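Local coordinates for ThiJ/PfpI family protein (PDB 3EWN) that is of unknown function but belongs to the DJ-1/PfpI (ThiJ) family, whose members share the class I glutaminase-like alpha/beta fold, at residues D84-F89 and A187-Q192; S184-A187 and T193-E196; I26-Y31 and C44-L49. All coordinates share one frame; numbering follows the deposited sequence.

Interaction 1 of 3, residues D84-F89 and A187-Q192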
ATOM      1  N   ASP A  84     -12.462  -1.260  23.914  1.00 12.37           N
ATOM      2  CA  ASP A  84     -13.021  -2.422  23.228  1.00 13.13           C
ATOM      3  C   ASP A  84     -13.007  -2.178  21.723  1.00 12.67           C
ATOM      4  O   ASP A  84     -13.614  -1.227  21.236  1.00 14.29           O
ATOM      5  CB  ASP A  84     -14.451  -2.686  23.705  1.00 14.33           C
ATOM      6  CG  ASP A  84     -14.536  -2.906  25.205  1.00 16.72           C
ATOM      7  OD1 ASP A  84     -13.487  -3.116  25.850  1.00 18.42           O
ATOM      8  OD2 ASP A  84     -15.661  -2.878  25.743  1.00 20.00           O
ATOM      9  N   LEU A  85     -12.319  -3.051  20.993  1.00 10.01           N
ATOM     10  CA  LEU A  85     -12.185  -2.917  19.546  1.00  8.78           C
ATOM     11  C   LEU A  85     -12.762  -4.077  18.750  1.00  8.66           C
ATOM     12  O   LEU A  85     -12.881  -5.194  19.252  1.00  9.12           O
ATOM     13  CB  LEU A  85     -10.703  -2.794  19.191  1.00  8.49           C
ATOM     14  CG  LEU A  85      -9.921  -1.660  19.853  1.00  9.54           C
ATOM     15  CD1 LEU A  85      -8.427  -1.959  19.789  1.00  8.25           C
ATOM     16  CD2 LEU A  85     -10.250  -0.346  19.165  1.00  9.87           C
ATOM     17  N   THR A  86     -13.116  -3.802  17.497  1.00  8.56           N
ATOM     18  CA  THR A  86     -13.618  -4.842  16.613  1.00  7.85           C
ATOM     19  C   THR A  86     -12.366  -5.533  16.088  1.00  9.17           C
ATOM     20  O   THR A  86     -12.304  -6.761  15.991  1.00  9.00           O
ATOM     21  CB  THR A  86     -14.382  -4.248  15.418  1.00  9.61           C
ATOM     22  OG1 THR A  86     -15.426  -3.395  15.901  1.00  9.74           O
ATOM     23  CG2 THR A  86     -14.983  -5.358  14.565  1.00  7.50           C
ATOM     24  N   VAL A  87     -11.359  -4.725  15.764  1.00  7.40           N
ATOM     25  CA  VAL A  87     -10.098  -5.245  15.246  1.00  6.81           C
ATOM     26  C   VAL A  87      -8.861  -4.559  15.814  1.00  7.13           C
ATOM     27  O   VAL A  87      -8.803  -3.335  15.902  1.00  7.86           O
ATOM     28  CB  VAL A  87     -10.021  -5.104  13.709  1.00  5.52           C
ATOM     29  CG1 VAL A  87      -8.689  -5.657  13.208  1.00  6.55           C
ATOM     30  CG2 VAL A  87     -11.182  -5.829  13.053  1.00  7.00           C
ATOM     31  N   LEU A  88      -7.881  -5.365  16.210  1.00  7.03           N
ATOM     32  CA  LEU A  88      -6.603  -4.854  16.705  1.00  6.33           C
ATOM     33  C   LEU A  88      -5.648  -5.329  15.622  1.00  6.46           C
ATOM     34  O   LEU A  88      -5.686  -6.496  15.241  1.00  6.78           O
ATOM     35  CB  LEU A  88      -6.230  -5.486  18.049  1.00  6.35           C
ATOM     36  CG  LEU A  88      -4.854  -5.092  18.613  1.00  5.58           C
ATOM     37  CD1 LEU A  88      -4.761  -3.574  18.808  1.00  7.95           C
ATOM     38  CD2 LEU A  88      -4.626  -5.808  19.929  1.00  6.90           C
ATOM     39  N   PHE A  89      -4.798  -4.439  15.119  1.00  5.17           N
ATOM     40  CA  PHE A  89      -3.888  -4.798  14.033  1.00  6.16           C
ATOM     41  C   PHE A  89      -2.472  -4.280  14.221  1.00  6.08           C
ATOM     42  O   PHE A  89      -2.274  -3.166  14.694  1.00  6.59           O
ATOM     43  CB  PHE A  89      -4.444  -4.243  12.715  1.00  5.88           C
ATOM     44  CG  PHE A  89      -3.473  -4.301  11.566  1.00  6.43           C
ATOM     45  CD1 PHE A  89      -3.430  -5.410  10.725  1.00  7.38           C
ATOM     46  CD2 PHE A  89      -2.599  -3.245  11.325  1.00  7.27           C
ATOM     47  CE1 PHE A  89      -2.532  -5.464   9.659  1.00  7.41           C
ATOM     48  CE2 PHE A  89      -1.696  -3.289  10.264  1.00  7.37           C
ATOM     49  CZ  PHE A  89      -1.663  -4.401   9.429  1.00  9.19           C
ATOM     50  N   ALA A 187     -14.850  -9.100   3.851  1.00  8.36           N
ATOM     51  CA  ALA A 187     -15.948 -10.050   3.678  1.00  8.57           C
ATOM     52  C   ALA A 187     -16.392 -10.597   5.036  1.00  9.16           C
ATOM     53  O   ALA A 187     -17.583 -10.807   5.274  1.00 11.10           O
ATOM     54  CB  ALA A 187     -15.514 -11.195   2.769  1.00  7.65           C
ATOM     55  N   GLU A 188     -15.425 -10.833   5.917  1.00  9.46           N
ATOM     56  CA  GLU A 188     -15.706 -11.347   7.261  1.00 10.40           C
ATOM     57  C   GLU A 188     -16.572 -10.358   8.036  1.00 10.83           C
ATOM     58  O   GLU A 188     -17.558 -10.740   8.668  1.00 10.13           O
ATOM     59  CB  GLU A 188     -14.392 -11.577   8.016  1.00 10.44           C
ATOM     60  CG  GLU A 188     -14.525 -11.935   9.501  1.00 13.68           C
ATOM     61  CD  GLU A 188     -15.228 -13.261   9.738  1.00 15.35           C
ATOM     62  OE1 GLU A 188     -15.222 -14.110   8.825  1.00 16.40           O
ATOM     63  OE2 GLU A 188     -15.771 -13.466  10.843  1.00 15.49           O
ATOM     64  N   LEU A 189     -16.200  -9.085   7.971  1.00  9.50           N
ATOM     65  CA  LEU A 189     -16.919  -8.026   8.675  1.00  9.81           C
ATOM     66  C   LEU A 189     -18.280  -7.669   8.070  1.00 10.68           C
ATOM     67  O   LEU A 189     -19.231  -7.366   8.797  1.00 10.98           O
ATOM     68  CB  LEU A 189     -16.030  -6.780   8.756  1.00  9.54           C
ATOM     69  CG  LEU A 189     -14.752  -7.003   9.573  1.00  8.91           C
ATOM     70  CD1 LEU A 189     -13.808  -5.813   9.414  1.00  9.86           C
ATOM     71  CD2 LEU A 189     -15.115  -7.216  11.035  1.00 10.27           C
ATOM     72  N   ARG A 190     -18.375  -7.695   6.746  1.00  9.98           N
ATOM     73  CA  ARG A 190     -19.630  -7.385   6.064  1.00 10.05           C
ATOM     74  C   ARG A 190     -20.055  -8.668   5.357  1.00 10.68           C
ATOM     75  O   ARG A 190     -20.528  -9.595   6.006  1.00 12.06           O
ATOM     76  CB  ARG A 190     -19.416  -6.234   5.074  1.00  8.33           C
ATOM     77  CG  ARG A 190     -18.921  -4.941   5.736  1.00  8.72           C
ATOM     78  CD  ARG A 190     -19.871  -4.456   6.827  1.00  8.26           C
ATOM     79  NE  ARG A 190     -19.343  -3.296   7.546  1.00  7.34           N
ATOM     80  CZ  ARG A 190     -19.425  -2.038   7.126  1.00  8.40           C
ATOM     81  NH1 ARG A 190     -20.027  -1.745   5.978  1.00 10.06           N
ATOM     82  NH2 ARG A 190     -18.884  -1.067   7.848  1.00  8.36           N
ATOM     83  N   ASP A 191     -19.910  -8.730   4.037  1.00  9.76           N
ATOM     84  CA  ASP A 191     -20.230  -9.960   3.318  1.00 10.44           C
ATOM     85  C   ASP A 191     -19.392 -10.030   2.048  1.00  9.59           C
ATOM     86  O   ASP A 191     -18.638  -9.107   1.756  1.00  8.85           O
ATOM     87  CB  ASP A 191     -21.743 -10.092   3.027  1.00 11.14           C
ATOM     88  CG  ASP A 191     -22.246  -9.146   1.951  1.00 13.16           C
ATOM     89  OD1 ASP A 191     -21.439  -8.448   1.305  1.00 12.69           O
ATOM     90  OD2 ASP A 191     -23.480  -9.117   1.747  1.00 13.14           O
ATOM     91  N   GLN A 192     -19.500 -11.120   1.300  1.00  9.98           N
ATOM     92  CA  GLN A 192     -18.682 -11.260   0.101  1.00  8.75           C
ATOM     93  C   GLN A 192     -18.961 -10.227  -0.979  1.00  8.85           C
ATOM     94  O   GLN A 192     -18.044  -9.781  -1.673  1.00  8.36           O
ATOM     95  CB  GLN A 192     -18.839 -12.660  -0.490  1.00  8.55           C
ATOM     96  CG  GLN A 192     -17.882 -12.915  -1.638  1.00  8.82           C
ATOM     97  CD  GLN A 192     -17.878 -14.357  -2.083  1.00  9.57           C
ATOM     98  OE1 GLN A 192     -18.030 -15.265  -1.269  1.00 13.06           O
ATOM     99  NE2 GLN A 192     -17.673 -14.579  -3.377  1.00  9.52           N
TER

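Interaction 2 of 3, residues S184-A187 and T193-E196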
ATOM      1  N   SER A 184     -10.161 -10.282   2.667  1.00  8.31           N
ATOM      2  CA  SER A 184     -10.840 -11.340   3.396  1.00  8.98           C
ATOM      3  C   SER A 184     -11.503 -10.756   4.641  1.00  9.04           C
ATOM      4  O   SER A 184     -12.603 -11.164   5.014  1.00  9.56           O
ATOM      5  CB  SER A 184      -9.852 -12.436   3.789  1.00 10.01           C
ATOM      6  OG  SER A 184      -9.444 -13.170   2.647  1.00 12.50           O
HETATM    7  N   MSE A 185     -10.837  -9.804   5.291  1.00  8.76           N
HETATM    8  CA  MSE A 185     -11.413  -9.186   6.483  1.00 10.26           C
HETATM    9  C   MSE A 185     -12.685  -8.415   6.129  1.00  9.91           C
HETATM   10  O   MSE A 185     -13.663  -8.428   6.881  1.00  9.22           O
HETATM   11  CB  MSE A 185     -10.405  -8.243   7.155  1.00 10.99           C
HETATM   12  CG  MSE A 185      -9.278  -8.949   7.936  1.00 12.60           C
HETATM   13 SE   MSE A 185      -9.895 -10.088   9.376  1.00 21.35          SE
HETATM   14  CE  MSE A 185     -10.764  -8.777  10.469  1.00 15.39           C
ATOM     15  N   VAL A 186     -12.676  -7.737   4.985  1.00  8.42           N
ATOM     16  CA  VAL A 186     -13.856  -6.986   4.562  1.00  8.33           C
ATOM     17  C   VAL A 186     -15.064  -7.916   4.419  1.00  8.85           C
ATOM     18  O   VAL A 186     -16.176  -7.571   4.816  1.00  9.15           O
ATOM     19  CB  VAL A 186     -13.609  -6.261   3.216  1.00  8.23           C
ATOM     20  CG1 VAL A 186     -14.919  -5.688   2.679  1.00  8.28           C
ATOM     21  CG2 VAL A 186     -12.580  -5.145   3.404  1.00  8.76           C
ATOM     22  N   ALA A 187     -14.850  -9.100   3.851  1.00  8.36           N
ATOM     23  CA  ALA A 187     -15.948 -10.050   3.678  1.00  8.57           C
ATOM     24  C   ALA A 187     -16.392 -10.597   5.036  1.00  9.16           C
ATOM     25  O   ALA A 187     -17.583 -10.807   5.274  1.00 11.10           O
ATOM     26  CB  ALA A 187     -15.514 -11.195   2.769  1.00  7.65           C
ATOM     27  N   THR A 193     -20.222  -9.846  -1.133  1.00  7.24           N
ATOM     28  CA  THR A 193     -20.567  -8.865  -2.151  1.00  8.51           C
ATOM     29  C   THR A 193     -19.895  -7.527  -1.863  1.00  8.96           C
ATOM     30  O   THR A 193     -19.405  -6.858  -2.777  1.00  7.71           O
ATOM     31  CB  THR A 193     -22.081  -8.655  -2.231  1.00  7.05           C
ATOM     32  OG1 THR A 193     -22.716  -9.911  -2.504  1.00  7.60           O
ATOM     33  CG2 THR A 193     -22.421  -7.669  -3.345  1.00  7.37           C
ATOM     34  N   TYR A 194     -19.878  -7.138  -0.593  1.00  7.77           N
ATOM     35  CA  TYR A 194     -19.256  -5.876  -0.213  1.00  7.75           C
ATOM     36  C   TYR A 194     -17.777  -5.966  -0.573  1.00  8.03           C
ATOM     37  O   TYR A 194     -17.208  -5.038  -1.151  1.00  7.98           O
ATOM     38  CB  TYR A 194     -19.415  -5.636   1.290  1.00  8.48           C
ATOM     39  CG  TYR A 194     -19.100  -4.223   1.733  1.00  7.69           C
ATOM     40  CD1 TYR A 194     -20.117  -3.361   2.134  1.00  9.18           C
ATOM     41  CD2 TYR A 194     -17.791  -3.746   1.744  1.00  6.98           C
ATOM     42  CE1 TYR A 194     -19.845  -2.061   2.536  1.00  9.43           C
ATOM     43  CE2 TYR A 194     -17.506  -2.441   2.146  1.00  6.40           C
ATOM     44  CZ  TYR A 194     -18.537  -1.608   2.540  1.00  8.90           C
ATOM     45  OH  TYR A 194     -18.267  -0.325   2.951  1.00  9.95           O
ATOM     46  N   ALA A 195     -17.157  -7.096  -0.243  1.00  7.47           N
ATOM     47  CA  ALA A 195     -15.742  -7.300  -0.536  1.00  7.99           C
ATOM     48  C   ALA A 195     -15.468  -7.230  -2.034  1.00  8.14           C
ATOM     49  O   ALA A 195     -14.457  -6.679  -2.465  1.00  7.54           O
ATOM     50  CB  ALA A 195     -15.279  -8.650   0.012  1.00  7.73           C
ATOM     51  N   GLU A 196     -16.370  -7.795  -2.828  1.00  8.83           N
ATOM     52  CA  GLU A 196     -16.194  -7.784  -4.275  1.00  7.66           C
ATOM     53  C   GLU A 196     -16.268  -6.353  -4.802  1.00  8.70           C
ATOM     54  O   GLU A 196     -15.554  -5.996  -5.740  1.00  7.92           O
ATOM     55  CB  GLU A 196     -17.244  -8.677  -4.934  1.00  8.34           C
ATOM     56  CG  GLU A 196     -17.094 -10.144  -4.534  1.00  8.14           C
ATOM     57  CD  GLU A 196     -18.222 -11.014  -5.053  1.00  9.28           C
ATOM     58  OE1 GLU A 196     -19.353 -10.498  -5.172  1.00  9.28           O
ATOM     59  OE2 GLU A 196     -17.979 -12.212  -5.331  1.00  9.87           O
TER

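Interaction 3 of 3, residues I26-Y31 and C44-L49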
ATOM      1  N   ILE A  26     -11.639  -0.024  14.612  1.00  8.24           N
ATOM      2  CA  ILE A  26     -10.407  -0.658  14.164  1.00  8.46           C
ATOM      3  C   ILE A  26      -9.160   0.106  14.585  1.00  8.35           C
ATOM      4  O   ILE A  26      -8.972   1.259  14.196  1.00  8.43           O
ATOM      5  CB  ILE A  26     -10.431  -0.790  12.618  1.00  8.68           C
ATOM      6  CG1 ILE A  26     -11.644  -1.628  12.200  1.00  9.68           C
ATOM      7  CG2 ILE A  26      -9.141  -1.410  12.112  1.00  9.00           C
ATOM      8  CD1 ILE A  26     -11.977  -1.562  10.718  1.00  9.20           C
ATOM      9  N   ALA A  27      -8.309  -0.540  15.378  1.00  8.11           N
ATOM     10  CA  ALA A  27      -7.076   0.094  15.831  1.00  7.61           C
ATOM     11  C   ALA A  27      -5.876  -0.502  15.100  1.00  9.33           C
ATOM     12  O   ALA A  27      -5.652  -1.712  15.139  1.00  7.63           O
ATOM     13  CB  ALA A  27      -6.910  -0.086  17.341  1.00  8.46           C
HETATM   14  N   MSE A  28      -5.105   0.361  14.444  1.00  7.90           N
HETATM   15  CA  MSE A  28      -3.927  -0.068  13.702  1.00  7.16           C
HETATM   16  C   MSE A  28      -2.678   0.558  14.312  1.00  6.71           C
HETATM   17  O   MSE A  28      -2.502   1.773  14.287  1.00  6.97           O
HETATM   18  CB  MSE A  28      -4.071   0.338  12.233  1.00  7.67           C
HETATM   19  CG  MSE A  28      -5.381  -0.158  11.599  1.00  8.55           C
HETATM   20 SE   MSE A  28      -5.610   0.272   9.735  1.00 15.39          SE
HETATM   21  CE  MSE A  28      -4.647  -1.184   8.962  1.00  7.28           C
ATOM     22  N   LEU A  29      -1.820  -0.286  14.870  1.00  5.67           N
ATOM     23  CA  LEU A  29      -0.590   0.170  15.493  1.00  5.84           C
ATOM     24  C   LEU A  29       0.421   0.647  14.457  1.00  6.94           C
ATOM     25  O   LEU A  29       0.556   0.046  13.395  1.00  7.75           O
ATOM     26  CB  LEU A  29       0.036  -0.968  16.307  1.00  6.87           C
ATOM     27  CG  LEU A  29       1.398  -0.702  16.952  1.00  4.95           C
ATOM     28  CD1 LEU A  29       1.234   0.223  18.149  1.00  7.21           C
ATOM     29  CD2 LEU A  29       2.019  -2.028  17.390  1.00  7.32           C
ATOM     30  N   VAL A  30       1.108   1.743  14.763  1.00  6.97           N
ATOM     31  CA  VAL A  30       2.159   2.254  13.887  1.00  6.21           C
ATOM     32  C   VAL A  30       3.336   2.564  14.797  1.00  7.07           C
ATOM     33  O   VAL A  30       3.148   2.864  15.972  1.00  7.07           O
ATOM     34  CB  VAL A  30       1.752   3.538  13.102  1.00  7.14           C
ATOM     35  CG1 VAL A  30       0.619   3.217  12.146  1.00  6.04           C
ATOM     36  CG2 VAL A  30       1.377   4.666  14.058  1.00  7.54           C
ATOM     37  N   TYR A  31       4.546   2.475  14.260  1.00  6.94           N
ATOM     38  CA  TYR A  31       5.745   2.729  15.044  1.00  6.60           C
ATOM     39  C   TYR A  31       6.900   3.060  14.119  1.00  8.37           C
ATOM     40  O   TYR A  31       6.855   2.760  12.926  1.00  8.44           O
ATOM     41  CB  TYR A  31       6.080   1.500  15.901  1.00  6.97           C
ATOM     42  CG  TYR A  31       6.107   0.190  15.139  1.00  5.02           C
ATOM     43  CD1 TYR A  31       7.225  -0.188  14.395  1.00  4.72           C
ATOM     44  CD2 TYR A  31       5.009  -0.666  15.150  1.00  6.62           C
ATOM     45  CE1 TYR A  31       7.247  -1.391  13.681  1.00  3.79           C
ATOM     46  CE2 TYR A  31       5.018  -1.869  14.436  1.00  6.52           C
ATOM     47  CZ  TYR A  31       6.141  -2.222  13.707  1.00  5.49           C
ATOM     48  OH  TYR A  31       6.159  -3.403  13.009  1.00  6.63           O
ATOM     49  N   CYS A  44      -6.153   0.130   3.093  1.00  6.79           N
ATOM     50  CA  CYS A  44      -6.879   0.285   1.838  1.00  8.67           C
ATOM     51  C   CYS A  44      -8.208  -0.464   1.914  1.00  9.06           C
ATOM     52  O   CYS A  44      -9.254   0.050   1.513  1.00  8.04           O
ATOM     53  CB  CYS A  44      -6.039  -0.273   0.689  1.00  9.58           C
ATOM     54  SG  CYS A  44      -6.887  -0.362  -0.901  1.00 14.43           S
HETATM   55  N   MSE A  45      -8.162  -1.682   2.440  1.00  8.65           N
HETATM   56  CA  MSE A  45      -9.365  -2.492   2.562  1.00  9.00           C
HETATM   57  C   MSE A  45     -10.253  -2.078   3.729  1.00  8.31           C
HETATM   58  O   MSE A  45     -11.462  -1.957   3.562  1.00  7.72           O
HETATM   59  CB  MSE A  45      -9.003  -3.975   2.684  1.00 10.25           C
HETATM   60  CG  MSE A  45      -8.303  -4.537   1.443  1.00 11.83           C
HETATM   61 SE   MSE A  45      -9.303  -4.339  -0.190  1.00 20.87          SE
HETATM   62  CE  MSE A  45      -7.953  -4.805  -1.439  1.00 14.89           C
ATOM     63  N   PHE A  46      -9.671  -1.869   4.906  1.00  7.16           N
ATOM     64  CA  PHE A  46     -10.470  -1.459   6.059  1.00  7.88           C
ATOM     65  C   PHE A  46     -11.110  -0.101   5.798  1.00  8.71           C
ATOM     66  O   PHE A  46     -12.222   0.183   6.258  1.00  8.40           O
ATOM     67  CB  PHE A  46      -9.610  -1.356   7.323  1.00  8.44           C
ATOM     68  CG  PHE A  46      -9.196  -2.679   7.896  1.00  8.77           C
ATOM     69  CD1 PHE A  46     -10.124  -3.699   8.064  1.00 10.02           C
ATOM     70  CD2 PHE A  46      -7.886  -2.890   8.311  1.00  8.88           C
ATOM     71  CE1 PHE A  46      -9.754  -4.910   8.642  1.00 12.04           C
ATOM     72  CE2 PHE A  46      -7.507  -4.100   8.892  1.00 10.71           C
ATOM     73  CZ  PHE A  46      -8.446  -5.112   9.057  1.00 10.72           C
ATOM     74  N   GLY A  47     -10.395   0.735   5.056  1.00  9.66           N
ATOM     75  CA  GLY A  47     -10.891   2.064   4.745  1.00  9.35           C
ATOM     76  C   GLY A  47     -12.128   2.053   3.868  1.00 10.46           C
ATOM     77  O   GLY A  47     -12.824   3.061   3.771  1.00 12.15           O
ATOM     78  N   SER A  48     -12.410   0.917   3.235  1.00  9.44           N
ATOM     79  CA  SER A  48     -13.577   0.802   2.363  1.00  8.96           C
ATOM     80  C   SER A  48     -14.868   0.585   3.149  1.00  9.07           C
ATOM     81  O   SER A  48     -15.957   0.704   2.597  1.00 10.17           O
ATOM     82  CB  SER A  48     -13.402  -0.361   1.385  1.00  9.36           C
ATOM     83  OG  SER A  48     -13.649  -1.599   2.032  1.00 12.55           O
ATOM     84  N   LEU A  49     -14.740   0.266   4.432  1.00  9.19           N
ATOM     85  CA  LEU A  49     -15.892   0.008   5.291  1.00  8.73           C
ATOM     86  C   LEU A  49     -16.641   1.280   5.706  1.00 10.50           C
ATOM     87  O   LEU A  49     -16.131   2.074   6.493  1.00 10.53           O
ATOM     88  CB  LEU A  49     -15.420  -0.747   6.541  1.00  8.90           C
ATOM     89  CG  LEU A  49     -14.749  -2.102   6.285  1.00  8.96           C
ATOM     90  CD1 LEU A  49     -14.055  -2.588   7.551  1.00  8.75           C
ATOM     91  CD2 LEU A  49     -15.798  -3.110   5.824  1.00 10.32           C
TER

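Interaction 1 of 3, residues D84-F89 and A187-Q192
Thr86, just before strand 87-90, and Val87, its first residue, meet Leu189, the last residue of helix 177-189. The contact joins the central, mostly parallel sheet of a DJ-1/PfpI alpha/beta domain to the C-terminal end of a helix packed on it. It is small, with 80 Å² buried over both sides, and wholly apolar.

The methyl contacts come first. Leu189 puts one branch on each of the two residues. Its CD2 meets Thr86 CG2 at 4.0 Å, and its CD1 lies looser against Val87, 4.5 Å from CG2. The backbones stay well apart, with Thr86 CA and Leu189 CA 9.2 Å from each other, and the leucine spans the gap. Further apolar neighbours of Leu189 are Tyr119 on the next strand and Leu49 in a loop.

The polar bonds lie around this patch. Thr86 turns its methyl to the helix, with CG2 anti to the backbone N, and its OG1 is bonded to the backbone N of Gln25. The threonine thus serves the neighbouring strand and the helix at once. Past Leu189 the chain leaves the helix at Arg190. The guanidinium of Arg190 makes a salt bridge to Glu24 and bonds the carbonyls of Met50 and Pro19, which ties down the turn between two helices. Glu188, just before Leu189, makes a salt bridge to Arg165 and a hydrogen bond to the Tyr119 hydroxyl.

The next helix starts directly after this turn: Asp191 is its N-cap, and Asp191 OD1 accepts from the backbone N of Tyr194.

Interaction 2 of 3, residues S184-A187 and T193-E196
This is an apolar helix-to-helix contact between two consecutive helices, 177-189 and 192-201, just either side of the tight turn that joins them. The residues that touch are Val186 and Ala187 on the first helix, and Tyr194 and Ala195 on the second. Together the two segments bury 151 Å².

Two small side chains let the backbones come close. Ala187 CB and Ala195 CB meet at 3.8 Å, and the CA atoms of Ala187 and Ala195 are only 5.0 Å apart. The methyl of Ala195 also sits 3.9 Å from Ala187 N, so it rests on the backbone of the first helix as well as on its side chain.

Val186 makes the other half of the contact with one branch. Its CG1 stands anti to the backbone N (chi1 170°), which carries this methyl toward the second helix. There it lies 3.7 Å from Ala195 CA and 3.6 Å from Tyr194 CD2. The valine and the tyrosine side chains cross at about a right angle, and CG1 approaches the ring obliquely. The other branch, CG2, lies against the carbonyl O of Met45.

Tyr194 is fixed at its far end. Its OH is bonded to the carbonyl O of Ser48 and the backbone N of Met50, both in the loop after helix 36-46. These bonds limit how far the ring can shift beside Val186.

The two helices sit between two other parts of the assembly. Val186 faces Met45 of helix 36-46 and Ser48, and Tyr194 faces the loop after that helix, while Ala187 and Ala195 both pack on Phe210 of the second subunit.

Interaction 3 of 3, residues I26-Y31 and C44-L49
Phe46 sets its ring against two residues of strand 25-29, with Ile26 over one face and Met28 at its edge. Both point from the strand toward the end of helix 36-46. Ile26 CG2 lies 4.3 Å above the plane of the Phe46 ring, displaced toward the rim. The CD1 methyl of the same isoleucine is 3.9 Å from Phe46 CD1.

Met28, a selenomethionine, comes to the ring edge instead. Its CE lies near the ring plane, 3.7 Å from Phe46 CD2. The side chain is extended as far as selenium and then bends (chi3 84°), which brings the methyl to the ring edge. The selenium is 5.4 Å from the centroid of the Phe46 ring, in an oblique Met-aromatic contact. One strand thus holds the phenyl ring over a face and at an edge.

Leu49 extends the patch past Phe46. Ile26 CD1 touches Leu49 CD1 at 3.9 Å, with the two side chains crossing at about a right angle. A type I beta turn from Phe46 to Leu49 brings the leucine back to the strand. Met45 O helps to hold this turn, since it accepts from both Ser48 N and Ser48 OG. The hydroxyl bond is 2.7 Å from Ser48 OG to Met45 O and lies in the carbonyl plane.

The contact belongs to the beta-alpha-beta unit of strand 25-29, helix 36-46 and strand 53-58. Ile54 on strand 53-58 touches both Met28 and Phe46. Helix 177-189 lies alongside and adds Met185 against Phe46.

The three contacts adjoin one another beside the central sheet. Interactions 1 and 3 use adjacent strands, joined by backbone bonds such as Phe89 N to Ala27 O at 2.9 Å. They also meet where Arg190 CG packs on Leu49 CD2. Interactions 1 and 2 share Ala187 and helix 177-189, and Met185 CE reaches Val87 CG2 at 3.9 Å. Interactions 2 and 3 are about 15 Å apart between centres, yet they are joined directly where Tyr194 OH lies 2.6 Å from Ser48 O. Helix 177-189 meets the sheet through Met185 and Leu189, and helix 192-201 through Val186 and Ala187.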